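Local atomic coordinates of toxin-antitoxin system toxin HepN family (Shewanella oneidensis MR-1, PDB entry 6M6U), a protein that cleaves mRNA as the toxin of a type VII toxin-antitoxin system, halting bacterial growth until its cognate antitoxin neutralises it, mostly by tri-AMPylation. Residues F29-L43 with A100-V113. Sequence-based numbering, arbitrary orientation.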
# COMPACT_ATOMS: atom_id res chain seq x y z
N PHE B 29 43.77 -41.39 -23.96
CA PHE B 29 42.57 -40.70 -23.50
C PHE B 29 42.22 -41.07 -22.07
O PHE B 29 41.99 -40.19 -21.23
CB PHE B 29 41.39 -40.99 -24.42
CG PHE B 29 40.11 -40.38 -23.94
CD1 PHE B 29 39.86 -39.03 -24.14
CD2 PHE B 29 39.17 -41.14 -23.26
CE1 PHE B 29 38.68 -38.46 -23.68
CE2 PHE B 29 38.00 -40.57 -22.80
CZ PHE B 29 37.75 -39.23 -23.01
N LYS B 30 42.13 -42.37 -21.77
CA LYS B 30 41.72 -42.79 -20.44
C LYS B 30 42.74 -42.43 -19.37
O LYS B 30 42.42 -42.56 -18.18
CB LYS B 30 41.46 -44.30 -20.43
CG LYS B 30 40.19 -44.71 -21.15
CD LYS B 30 40.15 -46.22 -21.38
CE LYS B 30 40.29 -46.99 -20.08
NZ LYS B 30 39.16 -46.70 -19.14
N GLN B 31 43.93 -41.99 -19.75
CA GLN B 31 44.98 -41.61 -18.82
C GLN B 31 45.01 -40.12 -18.51
O GLN B 31 45.22 -39.73 -17.36
CB GLN B 31 46.35 -42.04 -19.37
CG GLN B 31 47.53 -41.33 -18.73
CD GLN B 31 48.86 -41.74 -19.33
OE1 GLN B 31 49.35 -41.12 -20.28
NE2 GLN B 31 49.45 -42.79 -18.77
N ASP B 32 44.81 -39.27 -19.52
CA ASP B 32 45.09 -37.85 -19.43
C ASP B 32 43.81 -37.08 -19.09
O ASP B 32 42.88 -37.03 -19.89
CB ASP B 32 45.69 -37.36 -20.75
CG ASP B 32 46.45 -36.05 -20.61
OD1 ASP B 32 45.94 -35.13 -19.95
OD2 ASP B 32 47.57 -35.95 -21.16
N PHE B 33 43.78 -36.49 -17.89
CA PHE B 33 42.64 -35.67 -17.49
C PHE B 33 42.40 -34.53 -18.47
O PHE B 33 41.25 -34.16 -18.73
CB PHE B 33 42.86 -35.12 -16.08
CG PHE B 33 42.70 -36.14 -14.99
CD1 PHE B 33 41.87 -37.23 -15.15
CD2 PHE B 33 43.40 -36.00 -13.79
CE1 PHE B 33 41.73 -38.17 -14.14
CE2 PHE B 33 43.26 -36.94 -12.78
CZ PHE B 33 42.42 -38.02 -12.95
N THR B 34 43.47 -33.96 -19.03
CA THR B 34 43.32 -32.79 -19.89
C THR B 34 42.63 -33.14 -21.20
O THR B 34 41.79 -32.38 -21.69
CB THR B 34 44.69 -32.15 -20.13
OG1 THR B 34 45.13 -31.51 -18.93
CG2 THR B 34 44.61 -31.11 -21.24
N LEU B 35 42.98 -34.29 -21.79
CA LEU B 35 42.29 -34.72 -23.01
C LEU B 35 40.84 -35.07 -22.73
O LEU B 35 39.98 -34.88 -23.59
CB LEU B 35 42.98 -35.91 -23.66
CG LEU B 35 44.51 -35.95 -23.73
CD1 LEU B 35 44.96 -37.32 -24.25
CD2 LEU B 35 45.06 -34.83 -24.60
N GLN B 36 40.55 -35.61 -21.54
CA GLN B 36 39.16 -35.87 -21.16
C GLN B 36 38.40 -34.56 -21.01
O GLN B 36 37.29 -34.41 -21.54
CB GLN B 36 39.12 -36.70 -19.88
CG GLN B 36 39.74 -38.08 -20.03
CD GLN B 36 40.15 -38.70 -18.71
OE1 GLN B 36 39.54 -38.45 -17.68
NE2 GLN B 36 41.20 -39.51 -18.75
N ASP B 37 38.99 -33.60 -20.29
CA ASP B 37 38.39 -32.28 -20.15
C ASP B 37 38.03 -31.68 -21.51
O ASP B 37 36.93 -31.14 -21.70
CB ASP B 37 39.35 -31.35 -19.40
CG ASP B 37 39.53 -31.74 -17.95
OD1 ASP B 37 38.72 -32.55 -17.43
OD2 ASP B 37 40.48 -31.23 -17.31
N SER B 38 38.94 -31.78 -22.48
CA SER B 38 38.72 -31.14 -23.77
C SER B 38 37.66 -31.88 -24.58
O SER B 38 36.85 -31.25 -25.28
CB SER B 38 40.03 -31.06 -24.55
OG SER B 38 39.81 -30.46 -25.82
N VAL B 39 37.65 -33.21 -24.52
CA VAL B 39 36.60 -33.97 -25.19
C VAL B 39 35.25 -33.68 -24.55
O VAL B 39 34.25 -33.45 -25.24
CB VAL B 39 36.92 -35.47 -25.17
CG1 VAL B 39 35.71 -36.29 -25.62
CG2 VAL B 39 38.13 -35.77 -26.06
N ILE B 40 35.20 -33.68 -23.22
CA ILE B 40 33.94 -33.48 -22.51
C ILE B 40 33.38 -32.09 -22.80
O ILE B 40 32.17 -31.92 -23.01
CB ILE B 40 34.14 -33.72 -21.01
CG1 ILE B 40 34.34 -35.22 -20.74
CG2 ILE B 40 32.98 -33.16 -20.20
CD1 ILE B 40 34.76 -35.54 -19.32
N LEU B 41 34.25 -31.08 -22.86
CA LEU B 41 33.78 -29.72 -23.10
C LEU B 41 33.23 -29.57 -24.51
O LEU B 41 32.18 -28.95 -24.72
CB LEU B 41 34.89 -28.71 -22.85
CG LEU B 41 34.41 -27.25 -23.00
CD1 LEU B 41 33.79 -26.76 -21.69
CD2 LEU B 41 35.54 -26.34 -23.43
N ASN B 42 33.92 -30.15 -25.50
CA ASN B 42 33.42 -30.06 -26.86
C ASN B 42 32.19 -30.94 -27.09
O ASN B 42 31.39 -30.64 -27.98
CB ASN B 42 34.54 -30.41 -27.85
CG ASN B 42 35.51 -29.26 -28.04
OD1 ASN B 42 35.17 -28.23 -28.63
ND2 ASN B 42 36.74 -29.42 -27.55
N LEU B 43 32.02 -32.01 -26.30
CA LEU B 43 30.74 -32.71 -26.32
C LEU B 43 29.62 -31.80 -25.81
O LEU B 43 28.54 -31.73 -26.41
CB LEU B 43 30.82 -33.98 -25.47
CG LEU B 43 31.33 -35.22 -26.20
CD1 LEU B 43 31.46 -36.40 -25.23
CD2 LEU B 43 30.43 -35.57 -27.37
N ALA B 100 29.29 -36.28 -17.31
CA ALA B 100 30.67 -35.92 -17.59
C ALA B 100 31.04 -34.58 -16.98
O ALA B 100 32.13 -34.42 -16.41
CB ALA B 100 30.91 -35.91 -19.11
N VAL B 101 30.14 -33.60 -17.06
CA VAL B 101 30.47 -32.26 -16.61
C VAL B 101 30.25 -32.12 -15.10
O VAL B 101 31.14 -31.67 -14.37
CB VAL B 101 29.67 -31.21 -17.40
CG1 VAL B 101 30.00 -29.81 -16.90
CG2 VAL B 101 29.96 -31.33 -18.89
N HIS B 102 29.07 -32.50 -14.61
CA HIS B 102 28.68 -32.19 -13.24
C HIS B 102 29.06 -33.25 -12.22
O HIS B 102 29.09 -32.95 -11.02
CB HIS B 102 27.17 -31.96 -13.16
CG HIS B 102 26.68 -30.85 -14.04
ND1 HIS B 102 25.86 -31.07 -15.12
CD2 HIS B 102 26.93 -29.52 -14.01
CE1 HIS B 102 25.60 -29.91 -15.72
NE2 HIS B 102 26.24 -28.96 -15.06
N ASP B 103 29.34 -34.48 -12.65
CA ASP B 103 29.61 -35.57 -11.73
C ASP B 103 30.68 -36.49 -12.33
O ASP B 103 30.46 -37.67 -12.59
CB ASP B 103 28.31 -36.32 -11.42
CG ASP B 103 28.41 -37.17 -10.17
OD1 ASP B 103 29.19 -36.79 -9.26
OD2 ASP B 103 27.71 -38.20 -10.09
N TYR B 104 31.87 -35.93 -12.57
CA TYR B 104 32.92 -36.68 -13.25
C TYR B 104 33.34 -37.91 -12.46
O TYR B 104 33.69 -38.94 -13.06
CB TYR B 104 34.13 -35.78 -13.50
CG TYR B 104 35.34 -36.53 -14.02
CD1 TYR B 104 35.45 -36.88 -15.36
CD2 TYR B 104 36.39 -36.88 -13.17
CE1 TYR B 104 36.55 -37.56 -15.85
CE2 TYR B 104 37.50 -37.57 -13.65
CZ TYR B 104 37.57 -37.90 -14.98
OH TYR B 104 38.67 -38.58 -15.46
N GLN B 105 33.31 -37.84 -11.13
CA GLN B 105 33.75 -38.97 -10.32
C GLN B 105 32.89 -40.20 -10.56
O GLN B 105 33.36 -41.33 -10.36
CB GLN B 105 33.75 -38.59 -8.84
CG GLN B 105 34.83 -37.58 -8.46
CD GLN B 105 36.21 -38.21 -8.37
OE1 GLN B 105 36.48 -39.04 -7.50
NE2 GLN B 105 37.10 -37.81 -9.28
N GLU B 106 31.64 -40.02 -10.98
CA GLU B 106 30.78 -41.13 -11.34
C GLU B 106 30.77 -41.43 -12.83
O GLU B 106 30.10 -42.37 -13.26
CB GLU B 106 29.34 -40.87 -10.87
CG GLU B 106 29.16 -41.00 -9.37
CD GLU B 106 29.96 -42.15 -8.79
OE1 GLU B 106 30.84 -41.89 -7.94
OE2 GLU B 106 29.71 -43.31 -9.18
N LEU B 107 31.50 -40.65 -13.63
CA LEU B 107 31.53 -40.88 -15.06
C LEU B 107 32.24 -42.20 -15.37
O LEU B 107 33.30 -42.50 -14.81
CB LEU B 107 32.25 -39.74 -15.78
CG LEU B 107 32.33 -39.85 -17.30
CD1 LEU B 107 30.94 -39.91 -17.91
CD2 LEU B 107 33.13 -38.70 -17.89
N ASN B 108 31.63 -42.99 -16.24
CA ASN B 108 32.28 -44.18 -16.78
C ASN B 108 32.97 -43.77 -18.07
O ASN B 108 32.32 -43.55 -19.10
CB ASN B 108 31.28 -45.30 -17.02
CG ASN B 108 31.96 -46.63 -17.28
OD1 ASN B 108 32.23 -46.98 -18.43
ND2 ASN B 108 32.26 -47.37 -16.22
N LEU B 109 34.30 -43.66 -18.01
CA LEU B 109 35.06 -43.12 -19.13
C LEU B 109 34.92 -43.95 -20.39
O LEU B 109 35.22 -43.45 -21.48
CB LEU B 109 36.53 -42.99 -18.73
CG LEU B 109 37.26 -41.74 -19.20
CD1 LEU B 109 36.41 -40.50 -18.97
CD2 LEU B 109 38.58 -41.63 -18.46
N ASP B 110 34.47 -45.20 -20.28
CA ASP B 110 34.35 -46.06 -21.46
C ASP B 110 33.14 -45.72 -22.31
O ASP B 110 33.16 -45.93 -23.53
CB ASP B 110 34.30 -47.53 -21.04
CG ASP B 110 35.64 -48.05 -20.58
OD1 ASP B 110 36.67 -47.69 -21.20
OD2 ASP B 110 35.68 -48.83 -19.60
N ILE B 111 32.06 -45.19 -21.71
CA ILE B 111 30.91 -44.76 -22.50
C ILE B 111 31.26 -43.51 -23.29
O ILE B 111 30.80 -43.33 -24.43
CB ILE B 111 29.67 -44.55 -21.61
CG1 ILE B 111 29.58 -45.65 -20.53
CG2 ILE B 111 28.42 -44.55 -22.47
CD1 ILE B 111 28.35 -45.53 -19.65
N VAL B 112 32.07 -42.62 -22.71
CA VAL B 112 32.57 -41.47 -23.46
C VAL B 112 33.38 -41.94 -24.66
O VAL B 112 33.22 -41.42 -25.77
CB VAL B 112 33.40 -40.55 -22.55
CG1 VAL B 112 34.03 -39.42 -23.36
CG2 VAL B 112 32.53 -39.98 -21.43
N VAL B 113 34.25 -42.93 -24.46
CA VAL B 113 35.03 -43.47 -25.58
C VAL B 113 34.11 -44.13 -26.60
O VAL B 113 34.27 -43.93 -27.81
CB VAL B 113 36.11 -44.44 -25.07
CG1 VAL B 113 36.50 -45.44 -26.15
CG2 VAL B 113 37.33 -43.67 -24.59
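I40 packs its CG2 methyl against A100 CB at 3.6 Å, while its CD1 reaches L107 CD2 at 3.8 Å, so that this buried side chain meets both the C-terminal end of helix 84-102 and the residue shortly before helix 109-118. Alongside, the F29 ring packs against helix 109-118. It brings CZ to 3.7 Å from V112 CG1 and CD2 beside V113 CG2, an orientation set by CG lying anti to the backbone N (chi1 176°), and Q36 CG sits over the rim of one face. The Q36 amide is held from its own segment, NE2 donating to F29 O at 2.7 Å in the carbonyl plane, while OE1 accepts from Y104 OH. At 2.4 Å, OE1 to OH is unusually short, and its exact length is doubtful. L109 CD2 lies 3.3 Å from Q36 CD, the two side chains crossing at about a right angle. The solvent side is looser. There, the bent chain of K30 reaches D110 in a weak, 3.4 Å salt bridge between NZ and OD1, and F33 CE1 brushes Y104 OH. Y104 ends the RX(4)HXY motif and is the tyrosine that MntA tri-AMPylates. Unmodified here, its hydroxyl is the donor to Q36; once esterified, the oxygen would have no proton to give, so this bond could probably not persist.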